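Local coordinates for beta-lactamase (Chitinophaga pinensis, PDB 6N36), which probably hydrolyses the amide bond of the beta-lactam ring with a pair of zinc ions, as metallo-beta-lactamases do, at residues A[91-96]-A[131-136]; A[77-82]-A[101-106]; A[179-184]-A[217-222]; A[148-153]-A[167-172]; A[24-29]-A[242-247]. All blocks are in the same frame, centred on the assembly; numbering follows the deposited sequence.

Contact 1 (A[91-96]-A[131-136])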
# COMPACT_ATOMS: atom_id res chain seq x y z
N ALA A 91 6.85 -4.20 -9.50
CA ALA A 91 7.22 -3.40 -10.69
C ALA A 91 7.86 -2.08 -10.29
O ALA A 91 7.97 -1.17 -11.13
CB ALA A 91 6.00 -3.17 -11.56
N MET A 92 8.23 -1.90 -9.02
CA MET A 92 8.69 -0.59 -8.53
C MET A 92 10.01 -0.19 -9.20
O MET A 92 10.13 0.98 -9.59
CB MET A 92 8.83 -0.61 -7.01
CG MET A 92 8.95 0.75 -6.43
SD MET A 92 7.45 1.78 -6.59
CE MET A 92 6.31 1.13 -5.33
N ALA A 93 10.95 -1.11 -9.35
CA ALA A 93 12.22 -0.80 -10.05
C ALA A 93 11.93 -0.36 -11.48
O ALA A 93 12.58 0.63 -11.94
CB ALA A 93 13.17 -1.97 -10.02
N ALA A 94 11.03 -1.04 -12.17
CA ALA A 94 10.68 -0.72 -13.58
C ALA A 94 10.10 0.69 -13.61
O ALA A 94 10.47 1.51 -14.47
CB ALA A 94 9.75 -1.74 -14.19
N VAL A 95 9.16 0.98 -12.71
CA VAL A 95 8.52 2.31 -12.71
C VAL A 95 9.59 3.38 -12.44
O VAL A 95 9.61 4.40 -13.16
CB VAL A 95 7.37 2.42 -11.69
CG1 VAL A 95 6.90 3.85 -11.58
CG2 VAL A 95 6.24 1.50 -12.06
N LYS A 96 10.50 3.16 -11.49
CA LYS A 96 11.54 4.17 -11.16
C LYS A 96 12.49 4.38 -12.35
O LYS A 96 12.77 5.55 -12.68
CB LYS A 96 12.35 3.73 -9.95
CG LYS A 96 13.35 4.76 -9.46
CD LYS A 96 14.06 4.39 -8.18
CE LYS A 96 15.21 5.33 -7.88
NZ LYS A 96 16.02 4.87 -6.73
N LEU A 131 12.84 -6.97 -8.13
CA LEU A 131 14.02 -6.17 -8.48
C LEU A 131 14.20 -5.13 -7.40
O LEU A 131 13.28 -4.40 -7.04
CB LEU A 131 13.89 -5.52 -9.85
CG LEU A 131 13.96 -6.45 -11.05
CD1 LEU A 131 13.85 -5.66 -12.32
CD2 LEU A 131 15.24 -7.27 -11.06
N PRO A 132 15.41 -4.97 -6.87
CA PRO A 132 15.65 -4.05 -5.78
C PRO A 132 15.55 -2.58 -6.18
O PRO A 132 15.71 -2.20 -7.37
CB PRO A 132 17.06 -4.32 -5.28
CG PRO A 132 17.61 -5.34 -6.18
CD PRO A 132 16.60 -5.76 -7.22
N VAL A 133 15.20 -1.79 -5.19
CA VAL A 133 15.04 -0.33 -5.33
C VAL A 133 15.79 0.36 -4.19
O VAL A 133 15.54 0.05 -3.03
CB VAL A 133 13.56 0.11 -5.36
CG1 VAL A 133 13.51 1.59 -5.66
CG2 VAL A 133 12.69 -0.74 -6.29
N LYS A 134 16.67 1.30 -4.52
CA LYS A 134 17.33 2.16 -3.51
C LYS A 134 16.45 3.36 -3.15
O LYS A 134 15.83 3.94 -4.06
CB LYS A 134 18.66 2.66 -4.11
CG LYS A 134 19.65 1.54 -4.36
CD LYS A 134 21.06 2.05 -4.70
CE LYS A 134 22.02 0.93 -5.04
NZ LYS A 134 21.42 -0.00 -6.02
N ALA A 135 16.46 3.76 -1.89
CA ALA A 135 15.66 4.87 -1.35
C ALA A 135 16.28 6.20 -1.71
O ALA A 135 17.52 6.37 -1.50
CB ALA A 135 15.52 4.75 0.14
N ASP A 136 15.45 7.15 -2.16
CA ASP A 136 15.87 8.57 -2.31
C ASP A 136 15.60 9.34 -1.02
O ASP A 136 16.30 10.33 -0.76
CB ASP A 136 15.19 9.16 -3.54
CG ASP A 136 15.64 8.43 -4.80
OD1 ASP A 136 16.83 8.61 -5.18
OD2 ASP A 136 14.85 7.68 -5.38
O HOH W 1 10.81 -3.96 -8.26
O HOH W 2 16.99 2.14 -7.28
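Lys96 leaves helix 92-99 with CG anti to its backbone N (chi1 -175°) and runs fully extended to NZ, while Val133 sets CG1 anti to its own N (chi1 -174°), which turns CG2 onto the start of the helix. In this metallo-beta-lactamase fold the contact lays the loop leading into edge strand 137-139 along the first turn of that helix. The two valine methyls divide the work: Val133 CG2 sits 3.5 Å from the backbone N of Ala93 and beside Met92 CB, whereas CG1 meets the lysine chain at CD. Ala93 CB butts against Leu131 CB at 3.6 Å. One water bridges the first turn to the loop; it accepts from Ala93 N and can donate to Leu131 O. At the far end the ammonium group is held by several partners. Lys96 NZ donates to Lys134 O at 2.8 Å, tilted 23° from the carbonyl plane. A second water accepts from both Lys96 NZ and Lys134 N. Asp136 reaches toward the ammonium tip to tip for a salt bridge whose hydrogen bond is weak; Asp136 OD2 also accepts from the backbone N of Met103, and the distance from Lys96 NZ to Asp136 OD2 is 3.3 Å.

Contact 2 (A[77-82]-A[101-106])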
# COMPACT_ATOMS: atom_id res chain seq x y z
N ARG A 77 6.25 11.67 -9.89
CA ARG A 77 7.46 12.24 -9.28
C ARG A 77 7.87 11.52 -7.99
O ARG A 77 9.05 11.63 -7.64
CB ARG A 77 7.25 13.72 -8.96
CG ARG A 77 7.12 14.62 -10.20
CD ARG A 77 8.42 14.85 -10.95
NE ARG A 77 8.12 15.59 -12.19
CZ ARG A 77 7.89 15.01 -13.37
NH1 ARG A 77 8.01 13.69 -13.51
NH2 ARG A 77 7.53 15.75 -14.41
N ILE A 78 6.92 10.93 -7.28
CA ILE A 78 7.17 10.26 -5.98
C ILE A 78 6.59 8.86 -6.04
O ILE A 78 5.42 8.71 -6.40
CB ILE A 78 6.60 11.08 -4.84
CG1 ILE A 78 7.21 12.49 -4.84
CG2 ILE A 78 6.81 10.33 -3.53
CD1 ILE A 78 6.67 13.38 -3.77
N LEU A 79 7.36 7.91 -5.55
CA LEU A 79 6.92 6.50 -5.37
C LEU A 79 6.88 6.17 -3.89
O LEU A 79 7.85 6.44 -3.18
CB LEU A 79 7.91 5.56 -6.06
CG LEU A 79 8.19 5.83 -7.53
CD1 LEU A 79 9.21 4.87 -8.08
CD2 LEU A 79 6.96 5.77 -8.32
N LEU A 80 5.77 5.61 -3.46
CA LEU A 80 5.54 5.12 -2.09
C LEU A 80 5.03 3.69 -2.16
O LEU A 80 4.52 3.23 -3.20
CB LEU A 80 4.48 5.98 -1.41
CG LEU A 80 4.75 7.46 -1.31
CD1 LEU A 80 3.56 8.17 -0.70
CD2 LEU A 80 6.00 7.70 -0.49
N THR A 81 5.18 2.97 -1.05
CA THR A 81 4.59 1.63 -0.89
C THR A 81 4.03 1.49 0.53
O THR A 81 4.59 2.08 1.47
CB THR A 81 5.59 0.51 -1.19
OG1 THR A 81 4.90 -0.73 -1.16
CG2 THR A 81 6.76 0.49 -0.22
N THR A 82 2.99 0.70 0.63
CA THR A 82 2.46 0.30 1.94
C THR A 82 3.33 -0.75 2.64
O THR A 82 3.38 -0.78 3.88
CB THR A 82 1.00 -0.14 1.85
OG1 THR A 82 0.85 -1.21 0.93
CG2 THR A 82 0.10 1.01 1.47
N ALA A 101 11.24 8.90 -10.97
CA ALA A 101 10.59 9.34 -9.72
C ALA A 101 11.48 9.01 -8.52
O ALA A 101 12.37 8.11 -8.63
CB ALA A 101 9.24 8.68 -9.62
N LYS A 102 11.28 9.76 -7.43
CA LYS A 102 12.00 9.53 -6.16
C LYS A 102 11.29 8.42 -5.39
O LYS A 102 10.10 8.52 -5.17
CB LYS A 102 12.02 10.80 -5.30
CG LYS A 102 12.78 11.97 -5.91
CD LYS A 102 12.84 13.08 -4.89
CE LYS A 102 13.15 14.46 -5.42
NZ LYS A 102 12.62 15.50 -4.50
N MET A 103 12.03 7.39 -5.00
CA MET A 103 11.51 6.33 -4.09
C MET A 103 11.62 6.81 -2.65
O MET A 103 12.73 7.03 -2.17
CB MET A 103 12.31 5.04 -4.19
CG MET A 103 11.70 3.96 -3.32
SD MET A 103 10.23 3.23 -4.10
CE MET A 103 9.12 3.19 -2.68
N MET A 104 10.50 6.94 -1.95
CA MET A 104 10.48 7.33 -0.53
C MET A 104 9.92 6.13 0.27
O MET A 104 8.85 5.59 -0.10
CB MET A 104 9.69 8.61 -0.30
CG MET A 104 10.14 9.71 -1.23
SD MET A 104 9.43 11.28 -0.71
CE MET A 104 10.17 12.41 -1.88
N VAL A 105 10.70 5.63 1.22
CA VAL A 105 10.41 4.34 1.91
C VAL A 105 10.68 4.49 3.40
O VAL A 105 11.67 5.16 3.80
CB VAL A 105 11.16 3.15 1.30
CG1 VAL A 105 12.66 3.27 1.47
CG2 VAL A 105 10.64 1.83 1.86
N ASN A 106 9.78 3.96 4.19
CA ASN A 106 9.97 3.71 5.63
C ASN A 106 11.38 3.18 5.87
O ASN A 106 11.78 2.23 5.27
CB ASN A 106 8.90 2.75 6.13
CG ASN A 106 8.79 2.62 7.63
OD1 ASN A 106 9.77 2.83 8.35
ND2 ASN A 106 7.66 2.14 8.09
O HOH W 3 6.68 4.36 0.97
O HOH W 4 7.39 2.68 3.12
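Three backbone bonds join strand 77-80 to strand 102-106, and Lys102 takes part in two of them, through its N-H and its C=O. Lys102 N donates to Arg77 O at 2.9 Å, coming in 42° above the carbonyl plane. Lys102 O accepts from Leu79 N at 2.8 Å. The third runs from Met104 N to Leu79 O, with the N-H pointing almost straight at the acceptor (176°). Beyond it the strands splay, and water takes over: one molecule accepts from Thr81 N and can donate to Met104 O, while a second accepts from Asn106 N and makes at best a weak bond to Thr81 O. That carbonyl also receives the ND2 of Asn165, and Thr81 OG1 is paired with Asn52 OD1. On the outer edge of strand 102-106, Met103 O probably receives the N-H of Asp136. This is the parallel pairing of a right-handed beta-alpha-beta crossover, with helix 92-99 in the connection, inside the larger sheet of the metallo-beta-lactamase fold. On the helix-facing side, Leu79 packs its CG on Ala101 CB, 3.7 Å apart. Met103 swings CG anti to its N (chi1 -176°) and then bends at chi2, which carries SD back to Leu79 CB and Met103 CE to 3.5 Å from Leu79 O. The other face, toward strand 144-147, belongs to Ile78 and Met104. The extended Met104 chain passes Ile78 at a slant, Met104 SD to Ile78 CG2 at 4.0 Å and CE near CD1, while Leu80 CD2 touches Met104 CB at 3.8 Å.

Contact 3 (A[179-184]-A[217-222])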
# COMPACT_ATOMS: atom_id res chain seq x y z
N LYS A 179 -10.67 13.34 4.40
CA LYS A 179 -9.41 12.76 4.94
C LYS A 179 -9.42 11.27 4.61
O LYS A 179 -10.37 10.54 4.95
CB LYS A 179 -9.30 12.95 6.46
CG LYS A 179 -7.92 12.54 6.99
CD LYS A 179 -7.71 12.89 8.44
CE LYS A 179 -7.68 14.38 8.71
NZ LYS A 179 -6.53 15.02 8.04
N VAL A 180 -8.43 10.87 3.81
CA VAL A 180 -8.34 9.49 3.31
C VAL A 180 -7.21 8.78 4.05
O VAL A 180 -6.11 9.36 4.22
CB VAL A 180 -8.06 9.52 1.80
CG1 VAL A 180 -7.97 8.11 1.25
CG2 VAL A 180 -9.12 10.32 1.04
N LEU A 181 -7.49 7.54 4.39
CA LEU A 181 -6.47 6.60 4.91
C LEU A 181 -6.28 5.50 3.87
O LEU A 181 -7.27 4.84 3.51
CB LEU A 181 -6.96 6.04 6.23
CG LEU A 181 -6.11 4.87 6.78
CD1 LEU A 181 -4.73 5.36 7.17
CD2 LEU A 181 -6.78 4.21 7.99
N ILE A 182 -5.05 5.33 3.45
CA ILE A 182 -4.63 4.11 2.69
C ILE A 182 -3.96 3.24 3.77
O ILE A 182 -2.83 3.57 4.21
CB ILE A 182 -3.70 4.44 1.53
CG1 ILE A 182 -4.36 5.40 0.51
CG2 ILE A 182 -3.22 3.14 0.89
CD1 ILE A 182 -5.59 4.92 -0.13
N ALA A 183 -4.70 2.25 4.23
CA ALA A 183 -4.40 1.46 5.44
C ALA A 183 -3.66 0.20 5.08
O ALA A 183 -4.23 -0.61 4.31
CB ALA A 183 -5.66 1.09 6.18
N ASN A 184 -2.51 -0.05 5.69
CA ASN A 184 -1.88 -1.38 5.59
C ASN A 184 -2.41 -2.26 6.71
O ASN A 184 -2.06 -2.13 7.83
CB ASN A 184 -0.36 -1.30 5.59
CG ASN A 184 0.19 -2.57 5.00
OD1 ASN A 184 0.30 -2.69 3.76
ND2 ASN A 184 0.52 -3.56 5.85
N LEU A 217 -6.80 5.89 14.71
CA LEU A 217 -6.79 6.85 13.60
C LEU A 217 -8.19 7.37 13.32
O LEU A 217 -9.16 6.65 13.55
CB LEU A 217 -6.23 6.15 12.37
CG LEU A 217 -4.76 5.77 12.46
CD1 LEU A 217 -4.38 5.07 11.17
CD2 LEU A 217 -3.91 6.99 12.72
N LYS A 218 -8.27 8.60 12.86
CA LYS A 218 -9.52 9.31 12.49
C LYS A 218 -9.45 9.70 11.02
O LYS A 218 -8.41 10.31 10.65
CB LYS A 218 -9.63 10.58 13.32
CG LYS A 218 -10.09 10.39 14.76
CD LYS A 218 -10.17 11.68 15.51
CE LYS A 218 -10.71 12.81 14.67
NZ LYS A 218 -11.28 13.89 15.51
N PHE A 219 -10.44 9.36 10.23
CA PHE A 219 -10.46 9.64 8.77
C PHE A 219 -11.90 9.56 8.26
O PHE A 219 -12.79 9.05 8.99
CB PHE A 219 -9.57 8.63 8.03
CG PHE A 219 -9.88 7.22 8.43
CD1 PHE A 219 -9.23 6.61 9.49
CD2 PHE A 219 -10.87 6.53 7.77
CE1 PHE A 219 -9.60 5.34 9.88
CE2 PHE A 219 -11.24 5.27 8.17
CZ PHE A 219 -10.60 4.68 9.22
N ASP A 220 -12.12 10.02 7.04
CA ASP A 220 -13.45 9.94 6.40
C ASP A 220 -13.56 8.68 5.55
O ASP A 220 -14.61 8.02 5.58
CB ASP A 220 -13.70 11.19 5.55
CG ASP A 220 -13.70 12.47 6.38
OD1 ASP A 220 -14.43 12.48 7.38
OD2 ASP A 220 -12.94 13.41 6.05
N LEU A 221 -12.55 8.45 4.70
CA LEU A 221 -12.61 7.37 3.70
C LEU A 221 -11.40 6.45 3.92
O LEU A 221 -10.37 6.96 4.30
CB LEU A 221 -12.54 7.95 2.29
CG LEU A 221 -13.48 9.10 1.96
CD1 LEU A 221 -13.29 9.49 0.50
CD2 LEU A 221 -14.93 8.71 2.24
N TRP A 222 -11.53 5.18 3.62
CA TRP A 222 -10.35 4.27 3.69
C TRP A 222 -10.32 3.30 2.53
O TRP A 222 -11.37 2.84 2.12
CB TRP A 222 -10.22 3.57 5.04
CG TRP A 222 -11.21 2.47 5.33
CD1 TRP A 222 -12.53 2.60 5.69
CD2 TRP A 222 -10.92 1.07 5.36
NE1 TRP A 222 -13.08 1.36 5.87
CE2 TRP A 222 -12.12 0.40 5.71
CE3 TRP A 222 -9.76 0.31 5.13
CZ2 TRP A 222 -12.19 -0.99 5.82
CZ3 TRP A 222 -9.84 -1.06 5.29
CH2 TRP A 222 -11.04 -1.69 5.61
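Lys179 O is gripped by two successive amides of the other segment, Asp220 N at 2.8 Å in a bent bond (148°) and Leu221 N at 3.0 Å. The same aspartate returns a bond through its side chain: Asp220 OD2 takes Lys179 N at 2.8 Å on its anti side, almost straight at 178°. Asp220 thus holds Lys179 at both its N-H and its C=O. Lys179 NZ turns elsewhere, to a salt bridge with Asp170. Further along, Leu181 N donates to Leu221 O, and Leu181 O has the CA of Trp222 at 3.1 Å as a CA-H...O contact. Phe219 holds CG between its N and carbonyl carbon (chi1 49°), a crowded position that turns a ring face to Leu181. Leu181 CD2 lies over that face of the Phe219 ring toward the rim, 4.0 Å from the ring centroid in a CH-pi contact, while Leu181 CD1 meets Leu217 CD1 at 4.0 Å. Tyr253 of helix 250-268 makes edge-to-face pairs with both the Phe219 and Trp222 rings. The parallel pairs Val180 with Leu221 and Leu181 with Trp222 close a beta-alpha-beta unit through helix 203-215, at the edge of the second sheet of the metallo-beta-lactamase sandwich.

Contact 4 (A[148-153]-A[167-172])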
# COMPACT_ATOMS: atom_id res chain seq x y z
N GLY A 148 3.01 19.79 -4.83
CA GLY A 148 1.91 20.48 -5.53
C GLY A 148 0.67 20.71 -4.67
O GLY A 148 -0.46 20.62 -5.19
N GLY A 149 0.86 21.08 -3.39
CA GLY A 149 -0.26 21.41 -2.48
C GLY A 149 -0.71 20.23 -1.65
O GLY A 149 -1.48 20.47 -0.70
N MET A 150 -0.33 19.00 -2.00
CA MET A 150 -0.69 17.79 -1.23
C MET A 150 0.29 17.61 -0.08
O MET A 150 1.50 17.86 -0.24
CB MET A 150 -0.66 16.53 -2.10
CG MET A 150 -1.80 16.48 -3.01
SD MET A 150 -3.44 16.46 -2.30
CE MET A 150 -3.23 14.99 -1.30
N LYS A 151 -0.27 17.14 1.02
CA LYS A 151 0.49 16.73 2.22
C LYS A 151 0.05 15.32 2.62
O LYS A 151 -1.10 15.12 3.00
CB LYS A 151 0.26 17.71 3.37
CG LYS A 151 1.02 17.32 4.62
CD LYS A 151 1.06 18.37 5.73
CE LYS A 151 1.81 17.84 6.94
NZ LYS A 151 2.32 18.94 7.81
N ILE A 152 0.96 14.38 2.48
CA ILE A 152 0.72 12.98 2.85
C ILE A 152 1.52 12.69 4.12
O ILE A 152 2.73 12.90 4.11
CB ILE A 152 1.17 12.08 1.70
CG1 ILE A 152 0.41 12.35 0.41
CG2 ILE A 152 1.06 10.63 2.15
CD1 ILE A 152 1.14 11.76 -0.79
N VAL A 153 0.84 12.19 5.14
CA VAL A 153 1.54 11.76 6.37
C VAL A 153 1.70 10.23 6.42
O VAL A 153 0.71 9.52 6.17
CB VAL A 153 0.80 12.29 7.61
CG1 VAL A 153 1.49 11.76 8.86
CG2 VAL A 153 0.75 13.80 7.60
N PHE A 167 -0.88 5.65 4.93
CA PHE A 167 -0.77 7.04 4.49
C PHE A 167 -2.10 7.73 4.72
O PHE A 167 -3.17 7.19 4.41
CB PHE A 167 -0.35 7.13 3.01
CG PHE A 167 0.96 6.47 2.74
CD1 PHE A 167 2.15 7.09 3.08
CD2 PHE A 167 1.02 5.21 2.14
CE1 PHE A 167 3.37 6.49 2.86
CE2 PHE A 167 2.24 4.60 1.91
CZ PHE A 167 3.42 5.23 2.25
N LEU A 168 -2.02 8.93 5.32
CA LEU A 168 -3.21 9.79 5.58
C LEU A 168 -3.00 11.08 4.79
O LEU A 168 -1.89 11.68 4.85
CB LEU A 168 -3.26 10.14 7.07
CG LEU A 168 -3.85 9.11 8.04
CD1 LEU A 168 -3.39 9.50 9.46
CD2 LEU A 168 -5.38 9.13 8.02
N PHE A 169 -4.06 11.55 4.16
CA PHE A 169 -3.99 12.81 3.39
C PHE A 169 -5.40 13.32 3.14
O PHE A 169 -6.37 12.56 2.95
CB PHE A 169 -3.24 12.64 2.05
CG PHE A 169 -3.69 11.46 1.21
CD1 PHE A 169 -3.19 10.20 1.48
CD2 PHE A 169 -4.63 11.59 0.22
CE1 PHE A 169 -3.61 9.12 0.74
CE2 PHE A 169 -5.08 10.50 -0.51
CZ PHE A 169 -4.56 9.27 -0.24
N ASP A 170 -5.47 14.64 3.01
CA ASP A 170 -6.71 15.34 2.63
C ASP A 170 -6.78 15.50 1.11
O ASP A 170 -5.75 15.86 0.47
CB ASP A 170 -6.78 16.72 3.29
CG ASP A 170 -6.97 16.65 4.79
OD1 ASP A 170 -7.32 15.56 5.33
OD2 ASP A 170 -6.78 17.72 5.45
N VAL A 171 -7.96 15.22 0.55
CA VAL A 171 -8.27 15.56 -0.87
C VAL A 171 -9.50 16.48 -0.87
O VAL A 171 -10.42 16.32 -0.05
CB VAL A 171 -8.51 14.33 -1.76
CG1 VAL A 171 -7.28 13.43 -1.75
CG2 VAL A 171 -9.73 13.53 -1.37
N LYS A 172 -9.51 17.38 -1.83
CA LYS A 172 -10.60 18.40 -2.00
C LYS A 172 -11.31 18.12 -3.32
O LYS A 172 -10.61 17.93 -4.32
CB LYS A 172 -9.95 19.78 -2.08
CG LYS A 172 -9.27 20.27 -0.82
CD LYS A 172 -8.61 21.61 -1.04
CE LYS A 172 -8.19 22.30 0.25
NZ LYS A 172 -7.23 23.38 -0.06
O HOH W 5 -3.38 16.37 3.91
O HOH W 6 -3.40 17.12 1.27
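Val153 and Leu168 form an antiparallel hydrogen-bonded pair, Val153 N to Leu168 O at 2.8 Å and Leu168 N to Val153 O at 2.9 Å, between strand segments whose directions differ by 156°. Toward Met150 the strands part, and two waters fill the pairing of Lys151 with Asp170: one donates to Lys151 O and accepts from Asp170 N, the other accepts from Lys151 N and donates to Asp170 O. Ile152, Phe167 and Phe169 pack on one face of the sheet. Ile152 carries CG2 anti to its N, which puts Ile152 CG2 3.8 Å from Phe167 CD1, while Ile152 CG1 runs beside Phe169 and meets Phe169 CB at 4.0 Å. Phe169 CB also lies 3.4 Å from Lys151 O. Met150, folded at chi2 (-60°) and chi3 (-57°), curls its methyl toward strand 165-172: Met150 CE stands 3.2 Å from Asp170 O and 4.0 Å from Phe169 CD2. Ile42 of the other sheet touches Met150, Ile152 and Phe169, and Ile49 and Ile51 touch Ile152 and Phe167 respectively. On the opposite face Leu168 meets Leu181 and Leu217. The arrangement is a beta hairpin whose inner face builds the core between the two sheets of the alpha-beta/beta-alpha sandwich characteristic of metallo-beta-lactamases.

Contact 5 (A[24-29]-A[242-247])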
# COMPACT_ATOMS: atom_id res chain seq x y z
N ARG A 24 -11.83 7.53 -10.49
CA ARG A 24 -11.61 8.58 -9.50
C ARG A 24 -12.30 8.18 -8.20
O ARG A 24 -13.53 7.86 -8.17
CB ARG A 24 -12.24 9.87 -10.02
CG ARG A 24 -12.00 11.07 -9.14
CD ARG A 24 -12.77 12.23 -9.78
NE ARG A 24 -12.65 13.43 -8.99
CZ ARG A 24 -13.56 14.39 -8.97
NH1 ARG A 24 -14.75 14.21 -9.53
NH2 ARG A 24 -13.34 15.44 -8.20
N ILE A 25 -11.51 8.09 -7.13
CA ILE A 25 -12.06 7.73 -5.80
C ILE A 25 -12.70 8.97 -5.19
O ILE A 25 -13.89 8.92 -4.79
CB ILE A 25 -10.93 7.14 -4.93
CG1 ILE A 25 -10.38 5.84 -5.53
CG2 ILE A 25 -11.45 6.97 -3.51
CD1 ILE A 25 -9.04 5.43 -4.95
N ALA A 26 -11.91 10.01 -5.02
CA ALA A 26 -12.28 11.22 -4.27
C ALA A 26 -11.30 12.30 -4.67
O ALA A 26 -10.10 12.09 -4.55
CB ALA A 26 -12.24 10.96 -2.79
N GLY A 27 -11.79 13.44 -5.15
CA GLY A 27 -10.85 14.53 -5.45
C GLY A 27 -9.84 14.11 -6.52
O GLY A 27 -10.22 13.53 -7.56
N ASN A 28 -8.57 14.35 -6.20
CA ASN A 28 -7.39 14.05 -7.04
C ASN A 28 -6.80 12.67 -6.73
O ASN A 28 -5.62 12.45 -7.07
CB ASN A 28 -6.37 15.18 -6.93
CG ASN A 28 -5.87 15.43 -5.53
OD1 ASN A 28 -6.63 15.40 -4.54
ND2 ASN A 28 -4.59 15.71 -5.41
N LEU A 29 -7.52 11.81 -6.05
CA LEU A 29 -7.08 10.43 -5.75
C LEU A 29 -7.81 9.45 -6.65
O LEU A 29 -9.07 9.46 -6.71
CB LEU A 29 -7.38 10.11 -4.29
CG LEU A 29 -7.19 8.65 -3.91
CD1 LEU A 29 -5.73 8.21 -3.99
CD2 LEU A 29 -7.74 8.38 -2.52
N TYR A 242 -19.36 9.06 -9.80
CA TYR A 242 -18.49 9.62 -8.73
C TYR A 242 -19.28 9.62 -7.43
O TYR A 242 -20.41 10.18 -7.40
CB TYR A 242 -18.05 11.05 -9.06
CG TYR A 242 -17.15 11.72 -8.06
CD1 TYR A 242 -15.90 11.20 -7.78
CD2 TYR A 242 -17.51 12.88 -7.41
CE1 TYR A 242 -15.06 11.84 -6.89
CE2 TYR A 242 -16.68 13.52 -6.51
CZ TYR A 242 -15.42 12.98 -6.22
OH TYR A 242 -14.59 13.62 -5.34
N ASN A 243 -18.71 9.03 -6.37
CA ASN A 243 -19.37 9.00 -5.04
C ASN A 243 -18.37 8.59 -3.96
O ASN A 243 -18.27 7.41 -3.60
CB ASN A 243 -20.55 8.04 -5.05
CG ASN A 243 -21.21 7.99 -3.65
OD1 ASN A 243 -21.18 8.97 -2.90
ND2 ASN A 243 -21.73 6.84 -3.30
N PRO A 244 -17.62 9.57 -3.42
CA PRO A 244 -16.58 9.26 -2.42
C PRO A 244 -17.18 8.48 -1.26
O PRO A 244 -16.47 7.67 -0.65
CB PRO A 244 -16.08 10.63 -2.00
CG PRO A 244 -16.32 11.50 -3.24
CD PRO A 244 -17.60 10.97 -3.85
N ALA A 245 -18.42 8.81 -0.86
CA ALA A 245 -19.06 8.15 0.31
C ALA A 245 -19.12 6.63 0.17
O ALA A 245 -19.32 5.94 1.20
CB ALA A 245 -20.44 8.71 0.52
N ALA A 246 -18.96 6.08 -1.02
CA ALA A 246 -18.87 4.63 -1.21
C ALA A 246 -17.75 4.07 -0.32
O ALA A 246 -17.86 2.87 0.08
CB ALA A 246 -18.62 4.27 -2.63
N PHE A 247 -16.76 4.89 0.04
CA PHE A 247 -15.58 4.43 0.83
C PHE A 247 -15.63 4.93 2.28
O PHE A 247 -14.66 4.81 3.03
CB PHE A 247 -14.28 4.77 0.11
CG PHE A 247 -14.17 4.04 -1.20
CD1 PHE A 247 -13.86 2.70 -1.22
CD2 PHE A 247 -14.48 4.68 -2.39
CE1 PHE A 247 -13.83 2.01 -2.43
CE2 PHE A 247 -14.44 3.99 -3.59
CZ PHE A 247 -14.12 2.66 -3.60
O HOH W 7 -16.13 7.87 -6.21
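Arg24 lays its guanidinium flat on the ring of Tyr242, the planes 7° apart and the centres 3.8 Å, in a cation-pi stack with NH1 over the middle of the ring. Here edge strand 23-26 of the metallo-beta-lactamase fold, at a classic beta bulge where Ile25 and Ala26 both face Leu29, meets the loop that precedes helix 250-268. The opposite ring face is covered by Pro244 CD, so the tyrosine is sandwiched between the arginine and its own chain. At the tip, Tyr242 OH accepts the N-H of Gly27 at 2.8 Å, nearly straight at 171°, and is also bonded to Asp173 OD2. Next to the stack, Ala26 CB touches Pro244 CB at 3.9 Å, and Ile25 CG2 meets Phe247 CD2 at 4.0 Å, the latter two side chains crossing at about a right angle. A water links the backbones by donating to Ile25 O and accepting from Asn243 N. These groups are set by the turns behind them. A type II' turn from Ala26 to Leu29, with Gly27 at positive phi, is closed by Leu29 N to Ala26 O. In segment 242-247 a short 3-10 stretch, 244-246, leads to Phe247, whose backbone pairs with Trp222. The arginine chain runs extended from CG to NE, with CG anti to its N (chi1 -175°), and its rotation is fixed by a bond lying in the guanidinium plane: Arg24 NE donates to Gly27 O at 2.8 Å.

Contacts 1 and 2 touch, their centres 9 Å apart: Asp136 N lies 2.7 Å from Met103 O, a probable hydrogen bond that ties the loop of contact 1 to strand 102-106 just before strand 137-139 joins the sheet. Contacts 3 and 4 share the other sheet as neighbouring strands, with Val180 N 2.8 Å from Phe169 O. Phe167 of contact 4 bridges the sheets, Phe167 CZ lying 3.9 Å from Leu80 CB of contact 2. Contact 5 packs beside both 3 and 4, Ala26 CB 3.8 Å from Leu221 CD1 and Ala26 O 3.5 Å from Val171 CG2. The Thr81 side chain of contact 2 is about 9 Å from a zinc ion, and Asn184 of contact 3 hydrogen-bonds to the zinc ligand His83.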